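Local coordinates for protein putative enoyl-CoA hydratase (Streptomyces coelicolor A3, PDB 3G64) that probably acts as an enoyl-CoA hydratase or a related crotonase-family enzyme on acyl-CoA thioesters, although its substrate is not established, at residues D183-P188 / I193-E198. Numbering follows the deposited sequence. Where two conformers were deposited one is given.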
ATOM      1  N   ASP A 183       5.834  -2.234 -19.984  1.00 22.25           N
ATOM      2  CA  ASP A 183       5.262  -1.260 -20.922  1.00 25.76           C
ATOM      3  C   ASP A 183       5.425   0.178 -20.432  1.00 26.57           C
ATOM      4  O   ASP A 183       5.485   0.460 -19.230  1.00 24.27           O
ATOM      5  CB  ASP A 183       3.775  -1.552 -21.184  1.00 29.13           C
ATOM      6  CG  ASP A 183       3.559  -2.768 -22.100  1.00 38.58           C
ATOM      7  OD1 ASP A 183       4.503  -3.151 -22.828  1.00 37.20           O
ATOM      8  OD2 ASP A 183       2.444  -3.346 -22.096  1.00 38.12           O
ATOM      9  N   THR A 184       5.488   1.100 -21.378  1.00 29.15           N
ATOM     10  CA  THR A 184       5.618   2.517 -21.059  1.00 26.90           C
ATOM     11  C   THR A 184       4.405   3.080 -20.316  1.00 26.29           C
ATOM     12  O   THR A 184       3.257   2.775 -20.630  1.00 27.27           O
ATOM     13  CB  THR A 184       5.908   3.339 -22.354  1.00 33.58           C
ATOM     14  OG1 THR A 184       7.174   2.927 -22.849  1.00 36.54           O
ATOM     15  CG2 THR A 184       5.970   4.844 -22.068  1.00 28.73           C
ATOM     16  N   VAL A 185       4.691   3.863 -19.281  1.00 24.46           N
ATOM     17  CA  VAL A 185       3.673   4.537 -18.513  1.00 26.14           C
ATOM     18  C   VAL A 185       3.842   6.020 -18.804  1.00 26.08           C
ATOM     19  O   VAL A 185       4.808   6.639 -18.357  1.00 25.60           O
ATOM     20  CB  VAL A 185       3.810   4.287 -17.000  1.00 27.88           C
ATOM     21  CG1 VAL A 185       2.742   5.059 -16.244  1.00 23.70           C
ATOM     22  CG2 VAL A 185       3.691   2.785 -16.668  1.00 23.81           C
ATOM     23  N   ARG A 186       2.909   6.577 -19.574  0.50 26.90           N
ATOM     24  CA  ARG A 186       2.927   8.013 -19.889  0.50 27.96           C
ATOM     25  C   ARG A 186       2.470   8.871 -18.702  0.50 27.51           C
ATOM     26  O   ARG A 186       1.929   8.361 -17.714  0.50 27.53           O
ATOM     27  CB  ARG A 186       2.067   8.312 -21.125  0.50 27.05           C
ATOM     28  CG  ARG A 186       2.217   7.307 -22.255  0.50 29.91           C
ATOM     29  CD  ARG A 186       1.513   7.805 -23.526  0.50 36.61           C
ATOM     30  NE  ARG A 186       0.164   7.262 -23.718  0.50 39.49           N
ATOM     31  CZ  ARG A 186      -0.976   7.879 -23.393  0.50 40.06           C
ATOM     32  NH1 ARG A 186      -0.982   9.078 -22.808  0.50 32.07           N
ATOM     33  NH2 ARG A 186      -2.130   7.275 -23.640  0.50 43.31           N
ATOM     34  N   ALA A 187       2.683  10.180 -18.800  1.00 27.60           N
ATOM     35  CA  ALA A 187       2.353  11.083 -17.691  1.00 25.82           C
ATOM     36  C   ALA A 187       0.913  10.998 -17.113  1.00 29.74           C
ATOM     37  O   ALA A 187       0.742  11.050 -15.903  1.00 28.14           O
ATOM     38  CB  ALA A 187       2.685  12.561 -18.080  1.00 25.39           C
ATOM     39  N   PRO A 188      -0.123  10.901 -17.970  1.00 30.72           N
ATOM     40  CA  PRO A 188      -1.472  10.882 -17.376  1.00 32.18           C
ATOM     41  C   PRO A 188      -1.724   9.626 -16.530  1.00 26.50           C
ATOM     42  O   PRO A 188      -2.272   9.717 -15.443  1.00 28.03           O
ATOM     43  CB  PRO A 188      -2.410  10.921 -18.602  1.00 34.13           C
ATOM     44  CG  PRO A 188      -1.562  11.482 -19.731  1.00 32.37           C
ATOM     45  CD  PRO A 188      -0.157  10.955 -19.444  1.00 35.68           C
ATOM     46  N   ILE A 193      -2.039   6.866 -11.225  1.00 25.70           N
ATOM     47  CA  ILE A 193      -1.712   5.763 -10.324  1.00 24.04           C
ATOM     48  C   ILE A 193      -0.823   6.149  -9.148  1.00 25.94           C
ATOM     49  O   ILE A 193      -0.497   5.291  -8.314  1.00 29.20           O
ATOM     50  CB  ILE A 193      -1.163   4.506 -11.056  1.00 24.61           C
ATOM     51  CG1 ILE A 193       0.270   4.716 -11.551  1.00 24.06           C
ATOM     52  CG2 ILE A 193      -2.099   4.068 -12.201  1.00 23.43           C
ATOM     53  CD1 ILE A 193       0.790   3.565 -12.442  1.00 19.63           C
ATOM     54  N   GLY A 194      -0.415   7.414  -9.060  1.00 25.61           N
ATOM     55  CA  GLY A 194       0.347   7.845  -7.889  1.00 21.89           C
ATOM     56  C   GLY A 194       1.858   8.039  -8.020  1.00 25.32           C
ATOM     57  O   GLY A 194       2.556   8.238  -7.011  1.00 23.37           O
ATOM     58  N   LEU A 195       2.360   8.023  -9.248  1.00 22.58           N
ATOM     59  CA  LEU A 195       3.805   8.167  -9.485  1.00 24.52           C
ATOM     60  C   LEU A 195       4.305   9.601  -9.600  1.00 28.18           C
ATOM     61  O   LEU A 195       5.519   9.812  -9.594  1.00 29.65           O
ATOM     62  CB  LEU A 195       4.223   7.449 -10.758  1.00 21.84           C
ATOM     63  CG  LEU A 195       4.334   5.942 -10.733  1.00 25.87           C
ATOM     64  CD1 LEU A 195       4.572   5.413 -12.170  1.00 24.58           C
ATOM     65  CD2 LEU A 195       5.465   5.570  -9.792  1.00 22.24           C
ATOM     66  N   ILE A 196       3.394  10.575  -9.715  1.00 23.11           N
ATOM     67  CA  ILE A 196       3.796  11.980  -9.881  1.00 27.61           C
ATOM     68  C   ILE A 196       3.456  12.832  -8.678  1.00 28.85           C
ATOM     69  O   ILE A 196       2.302  12.835  -8.232  1.00 28.78           O
ATOM     70  CB  ILE A 196       3.079  12.623 -11.090  1.00 29.60           C
ATOM     71  CG1 ILE A 196       3.324  11.794 -12.347  1.00 36.02           C
ATOM     72  CG2 ILE A 196       3.499  14.104 -11.282  1.00 26.40           C
ATOM     73  CD1 ILE A 196       4.765  11.633 -12.650  1.00 37.26           C
ATOM     74  N   SER A 197       4.435  13.586  -8.169  1.00 25.83           N
ATOM     75  CA  SER A 197       4.191  14.487  -7.033  1.00 23.95           C
ATOM     76  C   SER A 197       3.729  15.871  -7.500  1.00 25.28           C
ATOM     77  O   SER A 197       2.932  16.528  -6.836  1.00 28.46           O
ATOM     78  CB  SER A 197       5.467  14.641  -6.199  1.00 24.68           C
ATOM     79  OG  SER A 197       6.086  13.373  -6.008  1.00 26.89           O
ATOM     80  N   GLU A 198       4.254  16.307  -8.639  1.00 27.75           N
ATOM     81  CA  GLU A 198       3.849  17.565  -9.269  1.00 28.28           C
ATOM     82  C   GLU A 198       3.974  17.456 -10.776  1.00 29.08           C
ATOM     83  O   GLU A 198       5.034  17.115 -11.288  1.00 28.39           O
ATOM     84  CB  GLU A 198       4.706  18.730  -8.794  1.00 29.36           C
ATOM     85  CG  GLU A 198       4.322  20.031  -9.499  1.00 38.37           C
ATOM     86  CD  GLU A 198       5.142  21.217  -9.056  1.00 43.75           C
ATOM     87  OE1 GLU A 198       5.917  21.088  -8.082  1.00 43.64           O
ATOM     88  OE2 GLU A 198       4.999  22.285  -9.695  1.00 51.31           O
TER
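Two arginines grip D183 OD1 in salt bridges, R152 through NH2 and R215 of a second subunit through NH2, which places the start of 183-188 at a subunit interface, two residues before V185 meets L195. Between the two segments themselves there is no hydrogen bond; the evidence is of apolar packing, light but buried, with 125 Å² removed from solvent over both sides. Its centre is methyl against methyl: V185 CG1 stands 4.5 Å from L195 CD1. V185 sends CG1 anti to its backbone nitrogen (chi1 178°), which brings this branch rather than CG2 closest to the leucine. The bond to CB of I193 does not aim at V185, but its extended CG1-CD1 arm (chi2 -172°) brings CD1 to a marginal 4.5 Å from V185 CG1. The same CD1 lies 4.2 Å from L195 CD1, so the three methyls form a loose cluster. Further along, CG1 of I196 only just touches the carbonyl O of A187, at 4.5 Å, and the methyl of A187 stands clear of I196.

The side chains of V185, L195 and I196 also touch A190, and those of L195 and I196 rest on F146, whose backbone bonds to V185. R138 NE donates to the backbone O of L195, tying the loop to strand 137-140. Helix 187-193, with R186 at its N-cap, doubles back, and the turn at G194, a Schellman motif at positive phi (104°), sends the chain forward again. It then runs into strand 198-199, parallel to 137-140 at the edge of the six-stranded sheet. The result is a short strand-helix-strand link joining the small three-stranded sheet to the main sheet of the crotonase fold.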